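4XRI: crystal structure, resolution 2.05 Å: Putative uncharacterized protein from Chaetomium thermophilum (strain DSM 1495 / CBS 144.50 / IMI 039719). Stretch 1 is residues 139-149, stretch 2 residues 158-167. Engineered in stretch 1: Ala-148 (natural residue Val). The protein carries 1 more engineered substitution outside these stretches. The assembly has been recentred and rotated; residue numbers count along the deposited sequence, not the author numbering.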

# COMPACT_ATOMS: atom_id res chain seq x y z
N GLU A 139 10.62 4.87 -41.12
CA GLU A 139 11.86 4.12 -41.37
C GLU A 139 12.39 3.41 -40.14
O GLU A 139 13.22 2.50 -40.25
CB GLU A 139 12.95 5.06 -41.91
CG GLU A 139 12.56 5.86 -43.15
CD GLU A 139 11.97 7.21 -42.81
OE1 GLU A 139 11.53 7.41 -41.66
OE2 GLU A 139 11.96 8.09 -43.70
N LEU A 140 11.89 3.80 -38.96
CA LEU A 140 12.53 3.43 -37.70
C LEU A 140 12.59 1.94 -37.39
O LEU A 140 13.68 1.38 -37.25
CB LEU A 140 11.82 4.13 -36.54
CG LEU A 140 12.43 3.80 -35.18
CD1 LEU A 140 13.90 4.19 -35.14
CD2 LEU A 140 11.66 4.48 -34.06
N MET A 141 11.44 1.29 -37.26
CA MET A 141 11.40 -0.09 -36.79
C MET A 141 12.11 -1.05 -37.75
O MET A 141 12.73 -2.02 -37.32
CB MET A 141 9.95 -0.55 -36.58
CG MET A 141 9.20 0.24 -35.50
SD MET A 141 10.14 0.51 -33.98
CE MET A 141 10.40 -1.16 -33.40
N HIS A 142 12.02 -0.77 -39.05
CA HIS A 142 12.74 -1.56 -40.04
C HIS A 142 14.24 -1.41 -39.84
O HIS A 142 14.99 -2.38 -39.94
CB HIS A 142 12.35 -1.13 -41.46
CG HIS A 142 12.98 -1.96 -42.54
ND1 HIS A 142 12.51 -3.21 -42.89
CD2 HIS A 142 14.04 -1.71 -43.33
CE1 HIS A 142 13.26 -3.70 -43.86
NE2 HIS A 142 14.20 -2.81 -44.15
N ALA A 143 14.68 -0.19 -39.55
CA ALA A 143 16.09 0.10 -39.33
C ALA A 143 16.59 -0.57 -38.06
O ALA A 143 17.70 -1.12 -38.04
CB ALA A 143 16.31 1.61 -39.27
N LEU A 144 15.78 -0.53 -37.01
CA LEU A 144 16.14 -1.14 -35.73
C LEU A 144 16.25 -2.66 -35.85
O LEU A 144 17.19 -3.26 -35.33
CB LEU A 144 15.12 -0.77 -34.65
CG LEU A 144 15.08 0.69 -34.21
CD1 LEU A 144 13.99 0.89 -33.16
CD2 LEU A 144 16.43 1.12 -33.67
N VAL A 145 15.28 -3.27 -36.52
CA VAL A 145 15.28 -4.71 -36.74
C VAL A 145 16.48 -5.11 -37.60
O VAL A 145 17.12 -6.13 -37.34
CB VAL A 145 13.97 -5.18 -37.42
CG1 VAL A 145 14.11 -6.61 -37.91
CG2 VAL A 145 12.80 -5.06 -36.46
N ARG A 146 16.78 -4.30 -38.60
CA ARG A 146 17.91 -4.55 -39.48
C ARG A 146 19.22 -4.46 -38.68
O ARG A 146 20.08 -5.33 -38.78
CB ARG A 146 17.92 -3.56 -40.64
CG ARG A 146 18.90 -3.89 -41.75
CD ARG A 146 18.80 -2.88 -42.88
NE ARG A 146 19.91 -2.98 -43.82
CZ ARG A 146 19.84 -3.58 -45.01
NH1 ARG A 146 20.91 -3.62 -45.79
NH2 ARG A 146 18.71 -4.15 -45.40
N ASN A 147 19.35 -3.40 -37.89
CA ASN A 147 20.50 -3.23 -37.01
C ASN A 147 20.68 -4.40 -36.06
O ASN A 147 21.79 -4.89 -35.85
CB ASN A 147 20.38 -1.94 -36.20
CG ASN A 147 20.48 -0.69 -37.05
OD1 ASN A 147 20.77 -0.76 -38.24
ND2 ASN A 147 20.25 0.46 -36.44
N ALA A 148 19.57 -4.85 -35.48
CA ALA A 148 19.58 -5.93 -34.50
C ALA A 148 20.06 -7.25 -35.10
O ALA A 148 20.56 -8.12 -34.39
CB ALA A 148 18.19 -6.11 -33.89
N SER A 149 19.90 -7.38 -36.41
CA SER A 149 20.26 -8.61 -37.11
C SER A 149 21.59 -8.51 -37.84
O SER A 149 22.27 -9.52 -38.02
CB SER A 149 19.15 -8.98 -38.10
OG SER A 149 19.55 -10.05 -38.94
N ALA A 158 22.49 -1.99 -28.75
CA ALA A 158 21.75 -0.75 -28.54
C ALA A 158 20.41 -0.75 -29.27
O ALA A 158 19.43 -0.19 -28.78
CB ALA A 158 22.59 0.45 -28.97
N SER A 159 20.38 -1.36 -30.44
CA SER A 159 19.15 -1.42 -31.23
C SER A 159 18.16 -2.39 -30.61
O SER A 159 16.95 -2.15 -30.62
CB SER A 159 19.45 -1.82 -32.68
OG SER A 159 20.33 -0.88 -33.27
N LEU A 160 18.67 -3.49 -30.08
CA LEU A 160 17.85 -4.42 -29.32
C LEU A 160 17.27 -3.72 -28.10
O LEU A 160 16.09 -3.88 -27.78
CB LEU A 160 18.67 -5.64 -28.88
CG LEU A 160 18.96 -6.67 -29.98
CD1 LEU A 160 20.04 -7.63 -29.53
CD2 LEU A 160 17.69 -7.41 -30.35
N THR A 161 18.11 -2.92 -27.45
CA THR A 161 17.71 -2.16 -26.28
C THR A 161 16.63 -1.13 -26.62
O THR A 161 15.67 -0.93 -25.86
CB THR A 161 18.92 -1.44 -25.66
OG1 THR A 161 19.88 -2.41 -25.21
CG2 THR A 161 18.50 -0.60 -24.47
N ALA A 162 16.78 -0.49 -27.78
CA ALA A 162 15.81 0.50 -28.24
C ALA A 162 14.47 -0.16 -28.58
O ALA A 162 13.41 0.36 -28.25
CB ALA A 162 16.35 1.24 -29.45
N ILE A 163 14.55 -1.32 -29.23
CA ILE A 163 13.36 -2.11 -29.55
C ILE A 163 12.60 -2.48 -28.28
O ILE A 163 11.37 -2.37 -28.23
CB ILE A 163 13.74 -3.39 -30.32
CG1 ILE A 163 14.13 -3.04 -31.76
CG2 ILE A 163 12.60 -4.39 -30.31
CD1 ILE A 163 14.71 -4.22 -32.53
N GLY A 164 13.33 -2.90 -27.26
CA GLY A 164 12.74 -3.26 -25.98
C GLY A 164 12.06 -2.08 -25.30
O GLY A 164 10.96 -2.21 -24.77
N PHE A 165 12.72 -0.93 -25.33
CA PHE A 165 12.19 0.30 -24.76
C PHE A 165 10.87 0.69 -25.41
O PHE A 165 9.92 1.09 -24.73
CB PHE A 165 13.19 1.45 -24.90
CG PHE A 165 14.38 1.35 -24.00
CD1 PHE A 165 14.43 0.39 -23.01
CD2 PHE A 165 15.44 2.23 -24.13
CE1 PHE A 165 15.53 0.30 -22.17
CE2 PHE A 165 16.53 2.15 -23.29
CZ PHE A 165 16.58 1.18 -22.31
N ILE A 166 10.82 0.57 -26.73
CA ILE A 166 9.65 0.92 -27.51
C ILE A 166 8.50 -0.06 -27.27
O ILE A 166 7.35 0.34 -27.08
CB ILE A 166 9.98 0.98 -29.01
CG1 ILE A 166 10.89 2.18 -29.30
CG2 ILE A 166 8.72 1.06 -29.85
CD1 ILE A 166 11.46 2.20 -30.70
N CYS A 167 8.83 -1.35 -27.25
CA CYS A 167 7.81 -2.39 -27.09
C CYS A 167 7.24 -2.47 -25.68
O CYS A 167 6.11 -2.92 -25.49
CB CYS A 167 8.38 -3.75 -27.50
SG CYS A 167 8.52 -4.00 -29.28

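Two helices of one chain, residues 140-149 and 158-167, cross in a broadly antiparallel sense, with 138° between their N-to-C directions and 8.4 Å between their axes at closest approach. Backbone polar groups are largely satisfied within each helix, as where Leu-144 N donates to Leu-140 O at 2.8 Å, so the contact is mainly one of side chains and buries 427 Å² in all.

Along the second helix, Ala-158 makes no contact, and the packing begins at Ser-159, where the backbones come close: its CA lies 5.4 Å from Leu-144 CA. A small side chain suits this spacing. Ser-159 CB points toward the first helix and sits 3.8 Å from Leu-144 O, an oxygen that already accepts from Ala-148 N. The hydroxyl supplies the one hydrogen bond across the pair, a weak one: Asn-147 ND2 donates to Ser-159 OG over 3.4 Å, at an N-H...O angle of 142°. Ser-159 OG is also bonded elsewhere in the structure, so this buried polar atom does not depend on the weak bond alone.

Leu-160 starts out sideways, but its length brings its end back to the interface, where CD2 lies 3.8 Å from CB of Ala-148, an engineered residue. Thr-161, on another side of the helix, takes no part. Ala-162 points toward the partner, and its lone methyl leaves room for a larger neighbour: Leu-144 CD2 rests 4.2 Å from Ala-162 CB.

Ile-163, one turn beyond Ser-159, also leaves the backbone sideways, yet its end comes nearer to the first helix. Its CG1 packs 3.8 Å from Leu-144 CB, while its CD1 comes within 4.2 Å of Ala-148 CB and 4.4 Å of Val-145 CG2. Gly-164 and Phe-165 stand outside the contact.

Ile-166 points toward the first helix and gathers three apolar side chains around its terminal methyl. Ile-166 CD1 is 3.8 Å from Leu-144 CD1, 3.9 Å from Met-141 SD and 4.1 Å from Leu-140 CD2. The flexible thioether of Met-141, m at all three chi angles, lets a residue that begins sideways bring its end close.

These positions explain the central role of Leu-144, a knob in the hole formed by Ser-159, Ala-162, Ile-163 and Ile-166. The two small residues admit its branched end, and the two isoleucines supply apolar surface. Cys-167 lies just beyond contact range.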